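PDB 5ZCG: probable protein phosphatase 2C 50 from Oryza sativa subsp. japonica, which probably removes phosphate groups from phosphorylated serine and threonine residues of target proteins, as a metal-dependent phosphatase of the PP2C family. Local coordinates for residues D163-L168 with S178-P183; K186-R191 with M213-G218; D298-L303 with I313-V318. The protein carries 5 engineered substitutions. All coordinates share one frame; numbering follows the deposited sequence.

Interaction 1: residues D163-L168 with S178-P183; sequences DSRIVL and SIDHKP
The backbones of D163-L168 and S178-P183 run nearly antiparallel, 167° between their directions, and come closest at D163 and D180, whose CA atoms are 4.6 Å apart. In the PP2C beta-sandwich the first segment turns into strand 165-170, while the second leaves the partner strand of the same hairpin, 173-176, for helix 186-194. No backbone-to-backbone bond links the two segments, although R165 still pairs with A247 of strand 241-247, and side chains take over. R165 and D180 form a side-on, two-nitrogen salt bridge: NE gives an almost straight bond of 3.1 Å to OD1, and NH2 one of 2.8 Å to OD2. Both carboxylate oxygens are met on their syn sides and lie in the guanidinium plane, although the two flat groups are turned 26° against each other. The R165 chain starts with CG anti to the backbone N (chi1 -171°), which sends it out past S178 OG, and bends at chi3 to turn the NE edge to the acid. Beyond the pair, N257 takes the remaining nitrogen, NH1, and W252 adds a cation-pi contact. At the other end D163, whose side chain is about 6 Å from a bound magnesium ion, forms a salt bridge with K182 NZ, met on the anti side of OD2 at 3.2 Å; NZ also bonds A212 O. An inverse gamma turn centred on H181 separates D180 from K182. S178 OG accepts the I166 N-H at 3.2 Å in a nearly straight bond. One water donates to D163 O and D180 OD2; a second accepts from S178 OG at 2.8 Å and donates to both S164 O and D180 OD1, the water oxygen lying 2.6 Å from S164 O.

Interaction 2: residues K186-R191 with M213-G218; sequences KDERAR and MSRSIG
A single carboxylate oxygen, E188 OE2, accepts three hydrogen bonds at once, from S214, R215 and R191. The S214 hydroxyl, OG, donates to the anti lone pair of OE2 at 2.8 Å. The two arginines come instead from above and below the carboxylate, on opposite sides of its plane. R215, its chain extended from CG to NE, crosses E188 at about a right angle and holds it side-on, with NE 2.9 Å from OE2 and NH2 3.0 Å from OE1. Both oxygens lie near the plane of the R215 guanidinium, which is turned 48° from the carboxylate. From the other side R191, one helical turn on from E188, brings NH1 to 2.9 Å from OE2; its NE makes only a weak bond to OE1. E188 is folded to meet them, its chain bent at chi2 (-63°). The R191 NH1 group also reaches over the contact to the backbone, 3.1 Å from S214 O, approaching from above the carbonyl plane. This salt-bridge network fastens helix 186-194 to the turn that leads into strand 217-218, at the two ends of an excursion that probably corresponds to the flap subdomain of PP2C phosphatases. Carbonyls further along the chain, past strand 217-218, take the other nitrogens: F225 O takes R191 NH2 and K229 O takes R215 NH1. An alanine in place of E188 would probably leave R191 and R215 facing each other without the charge between them and the S214 hydroxyl without its acceptor. R191 NH1 and R215 NE are only 4.3 Å apart, so the acid works as a shared counter-ion, which probably lets two positive groups sit this close; they in turn would be expected to favour its ionised form.

Interaction 3: residues D298-L303 with I313-V318; sequences DYLMRL and ITVIVV
L300 reaches down from helix 291-306 onto strand 313-319, where its CD1 methyl meets V315 CG1 at 3.8 Å and V317 CG2 at 4.1 Å. The leucine crosses both valines at about a right angle, and its CB lies 4.0 Å from V315 CG1. With CG beside the backbone N (chi1 -80°), the branch is sent toward the V317 end of the strand. V263 of helix 257-274 also packs on L300, and I268 of that helix on V317, closing this part in from a second helix. The elements are those of the outer layer of the PP2C alpha-beta-beta-alpha sandwich: a helix lies on the five-stranded antiparallel sheet, its axis 8.0 Å from the strand's and running against it at 153°. Alternate residues I313, V315 and V317 face the helix, whereas T314 and I316 turn inward to strand 53-63 of the other sheet. Around M301 the approaches are longer, though much of the residue is still covered. There the helix backbone does much of the touching, with M301 O 4.0 Å from I313 CD1, and M301 CG lies 4.4 Å from I313 CG2. Past CG this partly exposed residue leads away from the strand, packing also on T9 of strand 3-9. Exposed R302 starts away from the strand and folds its guanidinium back over the backbone of D298 and Y299.

Overall arrangement
Interactions 1 and 3 both reach the five-stranded sheet, yet their centres are 16 Å apart and they do not touch. Interaction 3 is wholly apolar, a helix laid on a strand; interaction 1, also a buried contact though with partly exposed charged residues, is built from ion pairs and waters where strand gives way to loop near the magnesium site. Interaction 2 is only partly buried and depends on charge. It joins interaction 1 directly: H181 O probably accepts a hydrogen bond from S214 N at 3.0 Å, and the H181 ring packs against R215. Interactions 2 and 3 share no element. The apolar contact lies between helix and sheet, the ionic ones where loops meet strand ends or a helix.

Interaction 1: residues D163-L168 with S178-P183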
ATOM      1  N   ASP A 163       0.453   2.460  -7.104  1.00 31.54           N
ATOM      2  CA  ASP A 163      -0.324   2.359  -8.335  1.00 32.01           C
ATOM      3  C   ASP A 163      -1.513   3.311  -8.374  1.00 32.77           C
ATOM      4  O   ASP A 163      -2.405   3.139  -9.211  1.00 34.89           O
ATOM      5  CB  ASP A 163      -0.786   0.917  -8.573  1.00 32.81           C
ATOM      6  CG  ASP A 163      -1.650   0.375  -7.455  1.00 37.26           C
ATOM      7  OD1 ASP A 163      -2.144   1.159  -6.618  1.00 35.29           O
ATOM      8  OD2 ASP A 163      -1.825  -0.861  -7.404  1.00 42.78           O
ATOM      9  N   SER A 164      -1.566   4.295  -7.483  1.00 29.52           N
ATOM     10  CA  SER A 164      -2.419   5.432  -7.757  1.00 28.32           C
ATOM     11  C   SER A 164      -1.761   6.277  -8.848  1.00 34.35           C
ATOM     12  O   SER A 164      -0.589   6.084  -9.201  1.00 32.74           O
ATOM     13  CB  SER A 164      -2.659   6.249  -6.490  1.00 30.17           C
ATOM     14  OG  SER A 164      -3.328   5.488  -5.496  1.00 28.11           O
ATOM     15  N   ARG A 165      -2.522   7.214  -9.406  1.00 31.55           N
ATOM     16  CA  ARG A 165      -2.034   7.929 -10.574  1.00 31.82           C
ATOM     17  C   ARG A 165      -2.557   9.359 -10.586  1.00 35.39           C
ATOM     18  O   ARG A 165      -3.662   9.643 -10.114  1.00 34.73           O
ATOM     19  CB  ARG A 165      -2.434   7.193 -11.856  1.00 32.39           C
ATOM     20  CG  ARG A 165      -1.804   7.721 -13.129  1.00 31.54           C
ATOM     21  CD  ARG A 165      -2.457   7.071 -14.334  1.00 31.92           C
ATOM     22  NE  ARG A 165      -2.374   5.612 -14.264  1.00 31.61           N
ATOM     23  CZ  ARG A 165      -3.175   4.784 -14.926  1.00 31.83           C
ATOM     24  NH1 ARG A 165      -4.127   5.266 -15.713  1.00 29.52           N
ATOM     25  NH2 ARG A 165      -3.022   3.471 -14.801  1.00 29.71           N
ATOM     26  N   ILE A 166      -1.738  10.262 -11.120  1.00 35.61           N
ATOM     27  CA  ILE A 166      -2.145  11.632 -11.393  1.00 33.34           C
ATOM     28  C   ILE A 166      -1.965  11.897 -12.881  1.00 32.42           C
ATOM     29  O   ILE A 166      -0.960  11.502 -13.480  1.00 34.37           O
ATOM     30  CB  ILE A 166      -1.357  12.660 -10.556  1.00 34.30           C
ATOM     31  CG1 ILE A 166      -1.706  14.078 -11.011  1.00 35.00           C
ATOM     32  CG2 ILE A 166       0.127  12.405 -10.669  1.00 32.93           C
ATOM     33  CD1 ILE A 166      -1.160  15.158 -10.124  1.00 37.01           C
ATOM     34  N   VAL A 167      -2.960  12.540 -13.482  1.00 29.87           N
ATOM     35  CA  VAL A 167      -2.950  12.859 -14.901  1.00 34.76           C
ATOM     36  C   VAL A 167      -3.215  14.349 -15.053  1.00 38.58           C
ATOM     37  O   VAL A 167      -4.017  14.928 -14.310  1.00 39.38           O
ATOM     38  CB  VAL A 167      -3.989  12.024 -15.683  1.00 35.75           C
ATOM     39  CG1 VAL A 167      -3.939  12.352 -17.169  1.00 36.36           C
ATOM     40  CG2 VAL A 167      -3.744  10.541 -15.466  1.00 35.09           C
ATOM     41  N   LEU A 168      -2.510  14.977 -15.984  1.00 36.91           N
ATOM     42  CA  LEU A 168      -2.738  16.368 -16.332  1.00 38.03           C
ATOM     43  C   LEU A 168      -3.513  16.427 -17.640  1.00 38.85           C
ATOM     44  O   LEU A 168      -3.242  15.667 -18.571  1.00 39.73           O
ATOM     45  CB  LEU A 168      -1.409  17.116 -16.461  1.00 38.34           C
ATOM     46  CG  LEU A 168      -1.385  18.412 -17.269  1.00 40.58           C
ATOM     47  CD1 LEU A 168      -1.938  19.553 -16.440  1.00 44.01           C
ATOM     48  CD2 LEU A 168       0.030  18.719 -17.747  1.00 38.54           C
ATOM     49  N   SER A 178       2.731  10.452 -13.708  1.00 35.39           N
ATOM     50  CA  SER A 178       3.216   9.401 -12.832  1.00 33.25           C
ATOM     51  C   SER A 178       3.058   8.078 -13.564  1.00 37.20           C
ATOM     52  O   SER A 178       2.071   7.874 -14.278  1.00 35.52           O
ATOM     53  CB  SER A 178       2.443   9.379 -11.508  1.00 33.56           C
ATOM     54  OG  SER A 178       1.110   8.920 -11.693  1.00 30.69           O
ATOM     55  N   ILE A 179       4.031   7.191 -13.389  1.00 36.62           N
ATOM     56  CA  ILE A 179       3.994   5.858 -13.977  1.00 38.50           C
ATOM     57  C   ILE A 179       3.753   4.866 -12.850  1.00 37.22           C
ATOM     58  O   ILE A 179       4.517   4.824 -11.876  1.00 37.53           O
ATOM     59  CB  ILE A 179       5.287   5.537 -14.740  1.00 42.60           C
ATOM     60  CG1 ILE A 179       5.578   6.627 -15.774  1.00 43.86           C
ATOM     61  CG2 ILE A 179       5.172   4.191 -15.432  1.00 43.17           C
ATOM     62  CD1 ILE A 179       6.852   7.392 -15.506  1.00 41.28           C
ATOM     63  N   ASP A 180       2.700   4.061 -12.994  1.00 34.83           N
ATOM     64  CA  ASP A 180       2.318   3.103 -11.964  1.00 34.52           C
ATOM     65  C   ASP A 180       3.482   2.191 -11.612  1.00 36.90           C
ATOM     66  O   ASP A 180       4.191   1.694 -12.490  1.00 42.07           O
ATOM     67  CB  ASP A 180       1.131   2.259 -12.438  1.00 36.55           C
ATOM     68  CG  ASP A 180      -0.115   3.086 -12.693  1.00 38.17           C
ATOM     69  OD1 ASP A 180      -0.040   4.331 -12.602  1.00 34.61           O
ATOM     70  OD2 ASP A 180      -1.171   2.484 -12.990  1.00 40.75           O
ATOM     71  N   HIS A 181       3.680   1.976 -10.311  1.00 33.45           N
ATOM     72  CA  HIS A 181       4.702   1.045  -9.842  1.00 32.94           C
ATOM     73  C   HIS A 181       4.088  -0.351  -9.794  1.00 32.07           C
ATOM     74  O   HIS A 181       3.664  -0.853  -8.750  1.00 32.59           O
ATOM     75  CB  HIS A 181       5.252   1.480  -8.490  1.00 30.03           C
ATOM     76  CG  HIS A 181       6.051   2.742  -8.555  1.00 31.23           C
ATOM     77  ND1 HIS A 181       5.794   3.828  -7.748  1.00 31.76           N
ATOM     78  CD2 HIS A 181       7.085   3.100  -9.352  1.00 31.73           C
ATOM     79  CE1 HIS A 181       6.647   4.797  -8.034  1.00 32.98           C
ATOM     80  NE2 HIS A 181       7.439   4.382  -9.006  1.00 32.76           N
ATOM     81  N   LYS A 182       4.033  -0.977 -10.965  1.00 32.19           N
ATOM     82  CA  LYS A 182       3.570  -2.352 -11.114  1.00 37.48           C
ATOM     83  C   LYS A 182       4.761  -3.305 -11.086  1.00 40.74           C
ATOM     84  O   LYS A 182       5.814  -2.997 -11.652  1.00 41.75           O
ATOM     85  CB  LYS A 182       2.804  -2.529 -12.422  1.00 40.55           C
ATOM     86  CG  LYS A 182       1.391  -1.966 -12.394  1.00 42.94           C
ATOM     87  CD  LYS A 182       0.717  -2.249 -11.060  1.00 46.67           C
ATOM     88  CE  LYS A 182      -0.784  -2.410 -11.221  1.00 51.17           C
ATOM     89  NZ  LYS A 182      -1.443  -2.820  -9.946  1.00 51.18           N
ATOM     90  N   PRO A 183       4.620  -4.460 -10.431  1.00 41.46           N
ATOM     91  CA  PRO A 183       5.774  -5.364 -10.288  1.00 41.19           C
ATOM     92  C   PRO A 183       6.331  -5.874 -11.609  1.00 39.06           C
ATOM     93  O   PRO A 183       7.525  -6.193 -11.681  1.00 35.09           O
ATOM     94  CB  PRO A 183       5.214  -6.510  -9.433  1.00 41.03           C
ATOM     95  CG  PRO A 183       4.030  -5.918  -8.728  1.00 41.61           C
ATOM     96  CD  PRO A 183       3.443  -4.934  -9.687  1.00 41.56           C
TER
HETATM   97  O   HOH W   1      -3.171   1.709 -11.220  1.00 33.94           O
HETATM   98  O   HOH W   2       1.014   6.192 -11.210  1.00 27.77           O

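Interaction 2: residues K186-R191 with M213-G218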
ATOM      1  N   LYS A 186       9.528  -3.352 -16.181  1.00 42.46           N
ATOM      2  CA  LYS A 186      10.805  -4.019 -16.439  1.00 46.32           C
ATOM      3  C   LYS A 186      11.859  -3.632 -15.409  1.00 46.41           C
ATOM      4  O   LYS A 186      12.567  -4.493 -14.872  1.00 47.25           O
ATOM      5  CB  LYS A 186      11.288  -3.692 -17.853  1.00 53.73           C
ATOM      6  CG  LYS A 186      12.589  -4.383 -18.234  1.00 59.81           C
ATOM      7  CD  LYS A 186      13.045  -3.984 -19.632  1.00 64.28           C
ATOM      8  CE  LYS A 186      13.545  -5.186 -20.422  1.00 67.69           C
ATOM      9  NZ  LYS A 186      14.181  -6.211 -19.547  1.00 68.61           N
ATOM     10  N   ASP A 187      11.956  -2.339 -15.096  1.00 43.91           N
ATOM     11  CA  ASP A 187      12.935  -1.896 -14.111  1.00 44.73           C
ATOM     12  C   ASP A 187      12.560  -2.355 -12.704  1.00 44.47           C
ATOM     13  O   ASP A 187      13.436  -2.717 -11.909  1.00 46.19           O
ATOM     14  CB  ASP A 187      13.075  -0.374 -14.165  1.00 48.35           C
ATOM     15  CG  ASP A 187      11.745   0.343 -13.989  1.00 52.07           C
ATOM     16  OD1 ASP A 187      10.690  -0.305 -14.166  1.00 55.86           O
ATOM     17  OD2 ASP A 187      11.748   1.553 -13.690  1.00 53.18           O
ATOM     18  N   GLU A 188      11.263  -2.381 -12.388  1.00 40.81           N
ATOM     19  CA  GLU A 188      10.846  -2.811 -11.054  1.00 39.90           C
ATOM     20  C   GLU A 188      11.065  -4.308 -10.866  1.00 38.91           C
ATOM     21  O   GLU A 188      11.535  -4.748  -9.808  1.00 38.68           O
ATOM     22  CB  GLU A 188       9.380  -2.445 -10.816  1.00 43.53           C
ATOM     23  CG  GLU A 188       9.121  -0.953 -10.675  1.00 46.48           C
ATOM     24  CD  GLU A 188       9.816  -0.354  -9.469  1.00 50.76           C
ATOM     25  OE1 GLU A 188      10.990   0.060  -9.595  1.00 51.48           O
ATOM     26  OE2 GLU A 188       9.187  -0.302  -8.392  1.00 52.39           O
ATOM     27  N   ARG A 189      10.749  -5.104 -11.889  1.00 41.65           N
ATOM     28  CA  ARG A 189      11.042  -6.530 -11.814  1.00 43.44           C
ATOM     29  C   ARG A 189      12.542  -6.768 -11.721  1.00 42.61           C
ATOM     30  O   ARG A 189      12.993  -7.628 -10.958  1.00 41.56           O
ATOM     31  CB  ARG A 189      10.467  -7.267 -13.021  1.00 41.21           C
ATOM     32  CG  ARG A 189      10.827  -8.745 -13.034  1.00 43.81           C
ATOM     33  CD  ARG A 189      10.683  -9.360 -14.418  1.00 48.13           C
ATOM     34  NE  ARG A 189       9.294  -9.664 -14.753  1.00 46.28           N
ATOM     35  CZ  ARG A 189       8.611 -10.689 -14.251  1.00 44.84           C
ATOM     36  NH1 ARG A 189       9.184 -11.504 -13.377  1.00 43.56           N
ATOM     37  NH2 ARG A 189       7.351 -10.892 -14.615  1.00 45.66           N
ATOM     38  N   ALA A 190      13.333  -6.029 -12.506  1.00 42.47           N
ATOM     39  CA  ALA A 190      14.782  -6.186 -12.441  1.00 42.94           C
ATOM     40  C   ALA A 190      15.307  -5.879 -11.045  1.00 45.38           C
ATOM     41  O   ALA A 190      16.143  -6.618 -10.516  1.00 49.72           O
ATOM     42  CB  ALA A 190      15.453  -5.294 -13.485  1.00 41.67           C
ATOM     43  N   ARG A 191      14.805  -4.812 -10.418  1.00 43.08           N
ATOM     44  CA  ARG A 191      15.244  -4.461  -9.068  1.00 42.17           C
ATOM     45  C   ARG A 191      14.857  -5.538  -8.058  1.00 43.24           C
ATOM     46  O   ARG A 191      15.687  -5.978  -7.244  1.00 44.44           O
ATOM     47  CB  ARG A 191      14.651  -3.107  -8.676  1.00 41.99           C
ATOM     48  CG  ARG A 191      14.752  -2.765  -7.206  1.00 40.39           C
ATOM     49  CD  ARG A 191      14.142  -1.397  -6.929  1.00 42.68           C
ATOM     50  NE  ARG A 191      12.687  -1.415  -7.046  1.00 41.49           N
ATOM     51  CZ  ARG A 191      11.870  -1.845  -6.090  1.00 37.50           C
ATOM     52  NH1 ARG A 191      10.555  -1.825  -6.272  1.00 34.90           N
ATOM     53  NH2 ARG A 191      12.372  -2.289  -4.945  1.00 33.78           N
ATOM     54  N   MET A 213       1.738  -4.197  -6.236  1.00 34.96           N
ATOM     55  CA  MET A 213       2.495  -2.975  -6.426  1.00 37.58           C
ATOM     56  C   MET A 213       3.912  -3.191  -5.913  1.00 36.15           C
ATOM     57  O   MET A 213       4.137  -3.944  -4.961  1.00 35.91           O
ATOM     58  CB  MET A 213       1.867  -1.787  -5.694  1.00 42.91           C
ATOM     59  CG  MET A 213       1.860  -1.926  -4.179  1.00 48.95           C
ATOM     60  SD  MET A 213       1.074  -0.504  -3.404  1.00 51.94           S
ATOM     61  CE  MET A 213       0.036  -0.011  -4.739  1.00 47.37           C
ATOM     62  N   SER A 214       4.870  -2.538  -6.566  1.00 30.42           N
ATOM     63  CA  SER A 214       6.278  -2.685  -6.221  1.00 33.46           C
ATOM     64  C   SER A 214       6.772  -1.609  -5.262  1.00 33.24           C
ATOM     65  O   SER A 214       7.881  -1.735  -4.733  1.00 31.82           O
ATOM     66  CB  SER A 214       7.135  -2.677  -7.493  1.00 34.50           C
ATOM     67  OG  SER A 214       6.758  -1.627  -8.361  1.00 34.98           O
ATOM     68  N   ARG A 215       5.989  -0.554  -5.037  1.00 30.27           N
ATOM     69  CA  ARG A 215       6.352   0.505  -4.109  1.00 28.51           C
ATOM     70  C   ARG A 215       5.121   0.911  -3.319  1.00 28.16           C
ATOM     71  O   ARG A 215       4.004   0.903  -3.849  1.00 30.14           O
ATOM     72  CB  ARG A 215       6.932   1.732  -4.830  1.00 26.30           C
ATOM     73  CG  ARG A 215       8.039   1.402  -5.810  1.00 28.61           C
ATOM     74  CD  ARG A 215       8.956   2.576  -6.055  1.00 29.11           C
ATOM     75  NE  ARG A 215       9.819   2.320  -7.201  1.00 31.14           N
ATOM     76  CZ  ARG A 215      10.638   3.216  -7.738  1.00 33.86           C
ATOM     77  NH1 ARG A 215      10.708   4.441  -7.229  1.00 35.37           N
ATOM     78  NH2 ARG A 215      11.384   2.886  -8.785  1.00 32.28           N
ATOM     79  N   SER A 216       5.333   1.263  -2.057  1.00 28.47           N
ATOM     80  CA  SER A 216       4.270   1.739  -1.180  1.00 33.52           C
ATOM     81  C   SER A 216       4.907   2.326   0.070  1.00 31.38           C
ATOM     82  O   SER A 216       6.119   2.223   0.282  1.00 28.92           O
ATOM     83  CB  SER A 216       3.293   0.617  -0.809  1.00 35.05           C
ATOM     84  OG  SER A 216       3.646   0.034   0.430  1.00 36.29           O
ATOM     85  N   ILE A 217       4.072   2.955   0.890  1.00 26.72           N
ATOM     86  CA  ILE A 217       4.434   3.369   2.239  1.00 28.12           C
ATOM     87  C   ILE A 217       3.892   2.323   3.202  1.00 25.88           C
ATOM     88  O   ILE A 217       2.715   1.955   3.124  1.00 26.58           O
ATOM     89  CB  ILE A 217       3.877   4.767   2.568  1.00 30.33           C
ATOM     90  CG1 ILE A 217       4.494   5.818   1.640  1.00 32.95           C
ATOM     91  CG2 ILE A 217       4.125   5.113   4.036  1.00 25.26           C
ATOM     92  CD1 ILE A 217       4.190   7.239   2.045  1.00 38.40           C
ATOM     93  N   GLY A 218       4.741   1.837   4.102  1.00 24.88           N
ATOM     94  CA  GLY A 218       4.337   0.776   5.006  1.00 26.31           C
ATOM     95  C   GLY A 218       4.771  -0.575   4.474  1.00 27.95           C
ATOM     96  O   GLY A 218       5.825  -0.667   3.839  1.00 27.83           O
TER

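Interaction 3: residues D298-L303 with I313-V318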
ATOM      1  N   ASP A 298     -17.170  14.336  -8.590  1.00 43.46           N
ATOM      2  CA  ASP A 298     -18.339  13.494  -8.347  1.00 48.51           C
ATOM      3  C   ASP A 298     -18.711  12.703  -9.591  1.00 47.15           C
ATOM      4  O   ASP A 298     -19.058  11.518  -9.505  1.00 46.25           O
ATOM      5  CB  ASP A 298     -19.519  14.353  -7.891  1.00 57.81           C
ATOM      6  CG  ASP A 298     -19.495  14.639  -6.403  1.00 66.89           C
ATOM      7  OD1 ASP A 298     -19.176  13.719  -5.620  1.00 71.60           O
ATOM      8  OD2 ASP A 298     -19.800  15.787  -6.016  1.00 71.53           O
ATOM      9  N   TYR A 299     -18.661  13.346 -10.759  1.00 45.07           N
ATOM     10  CA  TYR A 299     -18.966  12.648 -12.001  1.00 41.61           C
ATOM     11  C   TYR A 299     -17.965  11.531 -12.271  1.00 37.64           C
ATOM     12  O   TYR A 299     -18.352  10.441 -12.694  1.00 36.99           O
ATOM     13  CB  TYR A 299     -18.997  13.642 -13.162  1.00 42.15           C
ATOM     14  CG  TYR A 299     -19.779  13.173 -14.369  1.00 42.74           C
ATOM     15  CD1 TYR A 299     -19.237  12.256 -15.256  1.00 43.57           C
ATOM     16  CD2 TYR A 299     -21.058  13.657 -14.625  1.00 43.90           C
ATOM     17  CE1 TYR A 299     -19.939  11.829 -16.359  1.00 46.95           C
ATOM     18  CE2 TYR A 299     -21.771  13.235 -15.730  1.00 44.82           C
ATOM     19  CZ  TYR A 299     -21.205  12.318 -16.593  1.00 48.21           C
ATOM     20  OH  TYR A 299     -21.899  11.883 -17.697  1.00 49.17           O
ATOM     21  N   LEU A 300     -16.671  11.780 -12.035  1.00 39.09           N
ATOM     22  CA  LEU A 300     -15.676  10.728 -12.261  1.00 34.58           C
ATOM     23  C   LEU A 300     -15.889   9.561 -11.299  1.00 32.73           C
ATOM     24  O   LEU A 300     -15.816   8.392 -11.696  1.00 35.13           O
ATOM     25  CB  LEU A 300     -14.260  11.292 -12.120  1.00 32.36           C
ATOM     26  CG  LEU A 300     -13.755  12.043 -13.361  1.00 34.63           C
ATOM     27  CD1 LEU A 300     -12.418  12.728 -13.097  1.00 33.46           C
ATOM     28  CD2 LEU A 300     -13.666  11.133 -14.586  1.00 30.29           C
ATOM     29  N   MET A 301     -16.151   9.862 -10.022  1.00 33.68           N
ATOM     30  CA  MET A 301     -16.488   8.824  -9.044  1.00 35.93           C
ATOM     31  C   MET A 301     -17.670   7.980  -9.493  1.00 37.64           C
ATOM     32  O   MET A 301     -17.577   6.744  -9.571  1.00 41.61           O
ATOM     33  CB  MET A 301     -16.781   9.477  -7.686  1.00 39.72           C
ATOM     34  CG  MET A 301     -17.294   8.531  -6.602  1.00 45.19           C
ATOM     35  SD  MET A 301     -17.136   9.213  -4.937  1.00 53.34           S
ATOM     36  CE  MET A 301     -18.861   9.440  -4.490  1.00 55.11           C
ATOM     37  N   ARG A 302     -18.781   8.638  -9.806  1.00 37.20           N
ATOM     38  CA  ARG A 302     -19.982   7.919 -10.202  1.00 44.70           C
ATOM     39  C   ARG A 302     -19.771   7.146 -11.498  1.00 43.26           C
ATOM     40  O   ARG A 302     -20.311   6.044 -11.657  1.00 46.03           O
ATOM     41  CB  ARG A 302     -21.161   8.890 -10.330  1.00 48.15           C
ATOM     42  CG  ARG A 302     -21.914   9.108  -9.025  1.00 54.80           C
ATOM     43  CD  ARG A 302     -22.278  10.568  -8.810  1.00 60.81           C
ATOM     44  NE  ARG A 302     -22.565  11.265 -10.062  1.00 68.42           N
ATOM     45  CZ  ARG A 302     -22.764  12.577 -10.157  1.00 70.95           C
ATOM     46  NH1 ARG A 302     -22.713  13.339  -9.073  1.00 70.36           N
ATOM     47  NH2 ARG A 302     -23.021  13.129 -11.336  1.00 73.06           N
ATOM     48  N   LEU A 303     -18.971   7.691 -12.417  1.00 44.19           N
ATOM     49  CA  LEU A 303     -18.625   6.983 -13.642  1.00 43.65           C
ATOM     50  C   LEU A 303     -17.901   5.684 -13.333  1.00 45.28           C
ATOM     51  O   LEU A 303     -18.254   4.622 -13.862  1.00 45.17           O
ATOM     52  CB  LEU A 303     -17.741   7.874 -14.519  1.00 43.13           C
ATOM     53  CG  LEU A 303     -17.178   7.252 -15.795  1.00 39.45           C
ATOM     54  CD1 LEU A 303     -18.300   6.596 -16.609  1.00 44.43           C
ATOM     55  CD2 LEU A 303     -16.441   8.295 -16.616  1.00 35.39           C
ATOM     56  N   ILE A 313     -13.055   4.321  -4.332  1.00 26.58           N
ATOM     57  CA  ILE A 313     -12.792   5.282  -5.392  1.00 29.23           C
ATOM     58  C   ILE A 313     -12.564   6.639  -4.748  1.00 31.64           C
ATOM     59  O   ILE A 313     -13.400   7.106  -3.969  1.00 34.05           O
ATOM     60  CB  ILE A 313     -13.948   5.359  -6.410  1.00 32.86           C
ATOM     61  CG1 ILE A 313     -14.272   3.972  -6.981  1.00 31.50           C
ATOM     62  CG2 ILE A 313     -13.593   6.330  -7.530  1.00 25.76           C
ATOM     63  CD1 ILE A 313     -15.675   3.868  -7.585  1.00 37.40           C
ATOM     64  N   THR A 314     -11.439   7.269  -5.069  1.00 30.36           N
ATOM     65  CA  THR A 314     -11.142   8.608  -4.582  1.00 30.21           C
ATOM     66  C   THR A 314     -10.597   9.420  -5.741  1.00 31.17           C
ATOM     67  O   THR A 314      -9.684   8.975  -6.439  1.00 30.02           O
ATOM     68  CB  THR A 314     -10.149   8.577  -3.419  1.00 31.96           C
ATOM     69  OG1 THR A 314     -10.797   7.999  -2.281  1.00 34.54           O
ATOM     70  CG2 THR A 314      -9.691   9.988  -3.059  1.00 35.21           C
ATOM     71  N   VAL A 315     -11.186  10.592  -5.961  1.00 34.65           N
ATOM     72  CA  VAL A 315     -10.852  11.449  -7.089  1.00 34.15           C
ATOM     73  C   VAL A 315     -10.728  12.877  -6.584  1.00 34.18           C
ATOM     74  O   VAL A 315     -11.655  13.407  -5.959  1.00 34.05           O
ATOM     75  CB  VAL A 315     -11.917  11.370  -8.206  1.00 34.21           C
ATOM     76  CG1 VAL A 315     -11.501  12.212  -9.404  1.00 30.15           C
ATOM     77  CG2 VAL A 315     -12.184   9.909  -8.625  1.00 30.95           C
ATOM     78  N   ILE A 316      -9.592  13.504  -6.861  1.00 34.18           N
ATOM     79  CA  ILE A 316      -9.408  14.936  -6.682  1.00 31.31           C
ATOM     80  C   ILE A 316      -9.232  15.545  -8.061  1.00 31.40           C
ATOM     81  O   ILE A 316      -8.410  15.071  -8.857  1.00 32.07           O
ATOM     82  CB  ILE A 316      -8.197  15.267  -5.792  1.00 25.84           C
ATOM     83  CG1 ILE A 316      -8.347  14.670  -4.393  1.00 28.22           C
ATOM     84  CG2 ILE A 316      -8.027  16.776  -5.702  1.00 26.22           C
ATOM     85  CD1 ILE A 316      -7.137  14.932  -3.497  1.00 29.00           C
ATOM     86  N   VAL A 317     -10.003  16.589  -8.343  1.00 31.34           N
ATOM     87  CA  VAL A 317      -9.863  17.360  -9.570  1.00 32.02           C
ATOM     88  C   VAL A 317      -9.447  18.768  -9.174  1.00 34.34           C
ATOM     89  O   VAL A 317     -10.129  19.418  -8.370  1.00 38.83           O
ATOM     90  CB  VAL A 317     -11.160  17.368 -10.390  1.00 32.86           C
ATOM     91  CG1 VAL A 317     -10.974  18.168 -11.680  1.00 31.49           C
ATOM     92  CG2 VAL A 317     -11.592  15.936 -10.687  1.00 28.80           C
ATOM     93  N   VAL A 318      -8.329  19.233  -9.722  1.00 32.99           N
ATOM     94  CA  VAL A 318      -7.822  20.576  -9.456  1.00 30.69           C
ATOM     95  C   VAL A 318      -7.933  21.383 -10.740  1.00 31.76           C
ATOM     96  O   VAL A 318      -7.268  21.074 -11.736  1.00 35.35           O
ATOM     97  CB  VAL A 318      -6.371  20.548  -8.944  1.00 28.12           C
ATOM     98  CG1 VAL A 318      -5.853  21.970  -8.740  1.00 29.15           C
ATOM     99  CG2 VAL A 318      -6.279  19.759  -7.644  1.00 27.34           C
TER